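Local coordinates for GRMZM2G135359 pseudokinase (Zea mays, PDB 6CPY), which is a membrane receptor-like pseudokinase, represented here by its kinase-like domain, that may bind ATP and probably has little or no catalytic activity, at residues Gly252-Arg255 against Leu256-Ile260; Lys294-Ala297 against Ala298-Glu302; Ser86-Arg89 against Lys90-Asn94. All coordinates share one frame; numbering follows the deposited sequence.

Contact 1 of 3, residues Gly252-Arg255 against Leu256-Ile260; sequences GGMR and LEELI
Arg255 is the N-cap of the short helix 256-259, and together with Met254 it folds back on that helix's single turn in the link that follows helix 240-250 of the kinase C-lobe. Gly252 ends helix 240-250 in a Schellman motif, with a positive phi of 92°. At the new start the carbonyl O of Arg255 accepts Glu258 N at 3.0 Å, the donor standing above the carbonyl plane, and more weakly Leu259 N at 3.3 Å. The backbone N of Arg255 gives its hydrogen to a water 2.8 Å away, which in turn donates to Glu258 OE1 at 2.6 Å; the water takes the place of one half of a capping box, the direct bond from the N3 side chain to the N-cap N-H. Glu258 OE2 forms a salt bridge with Arg248, so both oxygens of the carboxylate are engaged. Met254 crosses Glu258 at about a right angle, its CG 3.6 Å from Glu258 CB. With CG anti to the backbone N (chi1 -169°), its chain runs over the turn and lays SD 3.8 Å from Leu259 CB. Arg255 NH2 meets Glu257 OE2 on its syn side at 2.9 Å in a salt bridge, tilted out of the carboxylate plane. Leu256 and Leu259 pack inward on helices 240-250 and 269-282. The whole is a Schellman stop followed by an N-capped turn, which here connects helix 240-250 to helix 256-259 in the C-lobe of the kinase fold.

Contact 2 of 3, residues Lys294-Ala297 against Ala298-Glu302; sequences KEVA and ARMRE
Val296 and Met300, one helical turn apart, lie side by side and point the same way, Val296 CG1 resting 4.1 Å from Met300 CG. Met300 CG stands anti to its own carbonyl carbon (chi1 -72°), which swings it back over the preceding turn to 3.2 Å from Val296 O. Bends at chi2 and chi3 then lead SD and CE away from valine into the protein interior. Beneath this pair the backbone bond from Met300 N to Val296 O is short, 2.8 Å, and nearly along the C=O axis. Both side chains belong to the buried face of helix 293-304, the last helix of the kinase C-lobe, where Tyr221 of helix 214-230 touches both and Leu275 of helix 269-282 packs on Met300. Ala297, also buried, has only a methyl group to offer and lies against Glu159 of helix 144-164. The next face round carries Arg299, whose chain turns off at chi2 and runs forward along the helix, away from Glu295. Its guanidinium has the Glu302 carboxylate at its edge, with NH1 3.3 Å from Glu302 OE2 in a salt bridge. Glu295 points the other way, and its OE1 accepts the backbone N of Gln292 near the helix start.

Contact 3 of 3, residues Ser86-Arg89 against Lys90-Asn94; sequences SQYR and KKITN
The carbonyl O of Arg89 is gripped twice by Thr93, by its backbone N at 2.9 Å and by its hydroxyl OG1 at 3.1 Å. The two donors reach it differently: the N-H bond is close to straight at 167°, whereas OG1 stands above the carbonyl plane. OG1 can do this because it lies anti to the threonine's carbonyl carbon (chi1 -64°), which tips the hydroxyl back toward the preceding turn. These residues lie on helix 82-96, which by its place beside the five-stranded sheet is the C helix of the kinase N-lobe. On the face turned to the sheet, Ile92 sends CD1 over one face of the Tyr88 ring, a CH-pi contact with CD1 3.8 Å from the ring centroid. The methyl is offset toward the rim, where CE2 and CZ of Tyr88 both lie about 3.5 Å from Ile92 CD1. Tyr88 OH donates to the carbonyl O of Val119 on strand 117-123, anchoring the far end of the ring, while Tyr109 and Met120 touch both Tyr88 and Ile92. A leucine in place of Tyr88 would probably leave the Val119 carbonyl without this hydroxyl and Ile92 CD1 without the ring face it lies on. Lys91, extended along its whole length, carries NZ to the carbonyl oxygens of Asp190 and Glu192, and so joins the helix to the segment after strand 186-188. Gln87 and Lys90 run alongside each other, pointing the same way. Gln87 NE2 is taken by the carbonyl O of Trp194, while its OE1 lies 3.6 Å from Lys90 NZ.

How the contacts relate
All three contacts are local, within the same kinase-like domain, yet they sample its two lobes. Contact 3 belongs to the N-lobe; contacts 1 and 2 belong to the C-lobe, with centres 24 Å apart and nearest atoms about 12 Å. These two do not touch, but helix 269-282 lies between them: Arg273 and Cys276 receive leucines of contact 1, while Ala274, Leu275 and Val278 meet side chains of contact 2. Contact 3 is about 31 Å from contact 2 and 45 Å from contact 1, centre to centre, and lies across the chain's centre from contact 1. Its Lys91 bonds to the backbone O of Asp190, probably the aspartate of the DFG-equivalent segment, which places contact 3 beside the presumed nucleotide cleft; no nucleotide is bound here.

Contact 1 of 3, residues Gly252-Arg255 against Leu256-Ile260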
# COMPACT_ATOMS: atom_id res chain seq x y z
N GLY A 252 13.61 -22.75 -17.90
CA GLY A 252 15.01 -23.13 -17.79
C GLY A 252 15.93 -22.60 -18.86
O GLY A 252 17.06 -23.08 -18.97
N GLY A 253 15.49 -21.60 -19.64
CA GLY A 253 16.28 -21.05 -20.73
C GLY A 253 16.92 -19.70 -20.48
O GLY A 253 17.25 -18.99 -21.43
N MET A 254 17.10 -19.33 -19.21
CA MET A 254 17.70 -18.04 -18.87
C MET A 254 18.59 -18.09 -17.64
O MET A 254 18.21 -18.59 -16.59
CB MET A 254 16.60 -16.98 -18.65
CG MET A 254 17.14 -15.57 -18.55
SD MET A 254 15.88 -14.36 -18.11
CE MET A 254 14.74 -14.58 -19.48
N ARG A 255 19.79 -17.52 -17.77
CA ARG A 255 20.71 -17.38 -16.65
C ARG A 255 20.18 -16.32 -15.68
O ARG A 255 19.51 -15.38 -16.10
CB ARG A 255 22.09 -16.97 -17.15
CG ARG A 255 22.73 -17.96 -18.12
CD ARG A 255 24.07 -17.46 -18.61
NE ARG A 255 24.98 -17.16 -17.50
CZ ARG A 255 25.61 -18.06 -16.75
NH1 ARG A 255 25.45 -19.37 -16.96
NH2 ARG A 255 26.41 -17.65 -15.77
N LEU A 256 20.47 -16.45 -14.39
CA LEU A 256 20.05 -15.44 -13.42
C LEU A 256 20.63 -14.05 -13.71
O LEU A 256 19.98 -13.05 -13.39
CB LEU A 256 20.39 -15.86 -11.98
CG LEU A 256 19.43 -16.80 -11.25
CD1 LEU A 256 20.07 -17.22 -9.93
CD2 LEU A 256 18.09 -16.14 -11.00
N GLU A 257 21.81 -13.98 -14.32
CA GLU A 257 22.39 -12.67 -14.70
C GLU A 257 21.56 -11.92 -15.74
O GLU A 257 21.65 -10.69 -15.84
CB GLU A 257 23.82 -12.81 -15.24
CG GLU A 257 24.83 -13.33 -14.24
CD GLU A 257 25.07 -14.83 -14.36
OE1 GLU A 257 24.11 -15.58 -14.66
OE2 GLU A 257 26.24 -15.25 -14.15
N GLU A 258 20.78 -12.65 -16.54
CA GLU A 258 19.89 -12.01 -17.50
C GLU A 258 18.57 -11.59 -16.84
O GLU A 258 17.97 -10.61 -17.23
CB GLU A 258 19.62 -12.95 -18.70
CG GLU A 258 18.67 -12.35 -19.72
CD GLU A 258 18.61 -13.10 -21.04
OE1 GLU A 258 19.18 -14.21 -21.17
OE2 GLU A 258 17.95 -12.57 -21.97
N LEU A 259 18.14 -12.34 -15.83
CA LEU A 259 16.86 -12.07 -15.17
C LEU A 259 16.94 -10.91 -14.18
O LEU A 259 16.09 -10.02 -14.17
CB LEU A 259 16.39 -13.33 -14.44
CG LEU A 259 15.05 -13.19 -13.71
CD1 LEU A 259 13.90 -13.20 -14.69
CD2 LEU A 259 14.87 -14.29 -12.68
N ILE A 260 17.96 -10.94 -13.34
CA ILE A 260 18.02 -10.05 -12.17
C ILE A 260 18.43 -8.63 -12.60
O ILE A 260 19.31 -8.45 -13.43
CB ILE A 260 18.97 -10.62 -11.10
CG1 ILE A 260 18.47 -11.99 -10.61
CG2 ILE A 260 19.11 -9.66 -9.92
CD1 ILE A 260 17.10 -12.00 -9.96
O HOH W 1 20.53 -16.25 -20.18

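Contact 2 of 3, residues Lys294-Ala297 against Ala298-Glu302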
# COMPACT_ATOMS: atom_id res chain seq x y z
N LYS A 294 0.06 -16.42 4.38
CA LYS A 294 0.78 -16.88 5.57
C LYS A 294 1.96 -17.79 5.18
O LYS A 294 3.04 -17.70 5.74
CB LYS A 294 -0.17 -17.60 6.54
CG LYS A 294 0.49 -18.14 7.81
CD LYS A 294 -0.52 -18.78 8.75
CE LYS A 294 -0.12 -20.19 9.17
NZ LYS A 294 1.16 -20.26 9.93
N GLU A 295 1.73 -18.66 4.20
CA GLU A 295 2.78 -19.56 3.72
C GLU A 295 3.87 -18.78 2.97
O GLU A 295 5.07 -19.04 3.13
CB GLU A 295 2.17 -20.64 2.81
CG GLU A 295 1.20 -21.55 3.55
CD GLU A 295 0.38 -22.43 2.63
OE1 GLU A 295 -0.12 -21.95 1.59
OE2 GLU A 295 0.20 -23.62 2.98
N VAL A 296 3.45 -17.80 2.18
CA VAL A 296 4.39 -16.94 1.45
C VAL A 296 5.30 -16.22 2.43
O VAL A 296 6.53 -16.24 2.29
CB VAL A 296 3.65 -15.93 0.54
CG1 VAL A 296 4.62 -14.92 -0.07
CG2 VAL A 296 2.88 -16.64 -0.57
N ALA A 297 4.72 -15.60 3.46
CA ALA A 297 5.52 -14.87 4.45
C ALA A 297 6.51 -15.78 5.19
O ALA A 297 7.65 -15.40 5.43
CB ALA A 297 4.62 -14.15 5.44
N ALA A 298 6.06 -16.99 5.54
CA ALA A 298 6.91 -17.96 6.22
C ALA A 298 8.09 -18.36 5.34
O ALA A 298 9.24 -18.40 5.79
CB ALA A 298 6.10 -19.18 6.63
N ARG A 299 7.80 -18.64 4.07
CA ARG A 299 8.82 -19.02 3.10
C ARG A 299 9.79 -17.85 2.88
O ARG A 299 11.01 -18.04 2.90
CB ARG A 299 8.19 -19.47 1.78
CG ARG A 299 9.18 -19.88 0.68
CD ARG A 299 10.23 -20.85 1.19
NE ARG A 299 11.17 -21.26 0.14
CZ ARG A 299 12.37 -21.81 0.38
NH1 ARG A 299 12.79 -22.02 1.62
NH2 ARG A 299 13.15 -22.13 -0.64
N MET A 300 9.24 -16.65 2.71
CA MET A 300 10.06 -15.45 2.55
C MET A 300 10.99 -15.21 3.73
O MET A 300 12.14 -14.85 3.53
CB MET A 300 9.18 -14.21 2.32
CG MET A 300 8.52 -14.12 0.96
SD MET A 300 9.67 -14.02 -0.42
CE MET A 300 10.35 -12.37 -0.20
N ARG A 301 10.51 -15.41 4.96
CA ARG A 301 11.37 -15.27 6.15
C ARG A 301 12.48 -16.31 6.18
O ARG A 301 13.62 -16.01 6.56
CB ARG A 301 10.57 -15.35 7.44
CG ARG A 301 11.43 -15.07 8.66
CD ARG A 301 10.66 -15.17 9.96
NE ARG A 301 11.48 -14.66 11.06
CZ ARG A 301 11.01 -14.20 12.21
NH1 ARG A 301 9.70 -14.16 12.44
NH2 ARG A 301 11.85 -13.75 13.13
N GLU A 302 12.15 -17.54 5.78
CA GLU A 302 13.12 -18.62 5.67
C GLU A 302 14.24 -18.20 4.71
O GLU A 302 15.43 -18.33 5.03
CB GLU A 302 12.43 -19.90 5.18
CG GLU A 302 13.19 -21.20 5.42
CD GLU A 302 12.43 -22.42 4.91
OE1 GLU A 302 11.19 -22.39 4.87
OE2 GLU A 302 13.09 -23.42 4.54

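Contact 3 of 3, residues Ser86-Arg89 against Lys90-Asn94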
# COMPACT_ATOMS: atom_id res chain seq x y z
N SER A 86 -21.23 6.74 3.53
CA SER A 86 -21.19 5.41 4.10
C SER A 86 -19.85 4.71 3.84
O SER A 86 -19.26 4.13 4.75
CB SER A 86 -22.35 4.57 3.54
OG SER A 86 -22.38 3.31 4.17
N GLN A 87 -19.36 4.79 2.60
CA GLN A 87 -18.08 4.19 2.23
C GLN A 87 -16.89 4.89 2.90
O GLN A 87 -15.88 4.26 3.20
CB GLN A 87 -17.90 4.20 0.71
CG GLN A 87 -18.84 3.23 -0.00
CD GLN A 87 -18.53 1.78 0.32
OE1 GLN A 87 -19.26 1.12 1.06
NE2 GLN A 87 -17.42 1.27 -0.22
N TYR A 88 -17.02 6.19 3.10
CA TYR A 88 -16.02 6.97 3.82
C TYR A 88 -15.87 6.49 5.26
O TYR A 88 -14.77 6.23 5.74
CB TYR A 88 -16.40 8.46 3.77
CG TYR A 88 -15.52 9.40 4.56
CD1 TYR A 88 -14.35 9.92 4.01
CD2 TYR A 88 -15.87 9.78 5.85
CE1 TYR A 88 -13.55 10.79 4.72
CE2 TYR A 88 -15.07 10.65 6.57
CZ TYR A 88 -13.91 11.15 6.01
OH TYR A 88 -13.13 12.01 6.75
N ARG A 89 -16.99 6.36 5.98
CA ARG A 89 -16.93 5.90 7.37
C ARG A 89 -16.47 4.45 7.45
O ARG A 89 -15.72 4.09 8.35
CB ARG A 89 -18.28 6.07 8.06
CG ARG A 89 -18.71 7.52 8.19
CD ARG A 89 -19.97 7.68 9.02
NE ARG A 89 -20.12 9.08 9.41
CZ ARG A 89 -20.55 9.52 10.59
NH1 ARG A 89 -20.90 8.67 11.56
NH2 ARG A 89 -20.62 10.82 10.82
N LYS A 90 -16.93 3.63 6.51
CA LYS A 90 -16.58 2.22 6.45
C LYS A 90 -15.07 2.04 6.28
O LYS A 90 -14.45 1.26 6.99
CB LYS A 90 -17.32 1.56 5.29
CG LYS A 90 -17.13 0.06 5.13
CD LYS A 90 -18.23 -0.51 4.24
CE LYS A 90 -19.57 -0.55 4.97
NZ LYS A 90 -20.67 0.07 4.18
N LYS A 91 -14.48 2.79 5.36
CA LYS A 91 -13.03 2.73 5.17
C LYS A 91 -12.29 3.10 6.45
O LYS A 91 -11.35 2.43 6.84
CB LYS A 91 -12.58 3.64 4.02
CG LYS A 91 -11.06 3.67 3.89
CD LYS A 91 -10.57 4.43 2.68
CE LYS A 91 -9.05 4.33 2.63
NZ LYS A 91 -8.47 5.08 1.49
N ILE A 92 -12.70 4.18 7.10
CA ILE A 92 -12.03 4.63 8.32
C ILE A 92 -12.12 3.58 9.43
O ILE A 92 -11.13 3.28 10.09
CB ILE A 92 -12.58 5.98 8.81
CG1 ILE A 92 -12.11 7.09 7.86
CG2 ILE A 92 -12.15 6.24 10.25
CD1 ILE A 92 -12.86 8.39 7.98
N THR A 93 -13.31 3.02 9.63
CA THR A 93 -13.52 1.99 10.64
C THR A 93 -12.61 0.79 10.39
O THR A 93 -11.93 0.34 11.31
CB THR A 93 -14.99 1.55 10.69
OG1 THR A 93 -15.80 2.66 11.08
CG2 THR A 93 -15.19 0.40 11.67
N ASN A 94 -12.56 0.33 9.15
CA ASN A 94 -11.73 -0.82 8.80
C ASN A 94 -10.22 -0.56 8.93
O ASN A 94 -9.50 -1.39 9.48
CB ASN A 94 -12.10 -1.34 7.42
CG ASN A 94 -13.43 -2.06 7.41
OD1 ASN A 94 -14.28 -1.83 6.55
ND2 ASN A 94 -13.63 -2.94 8.40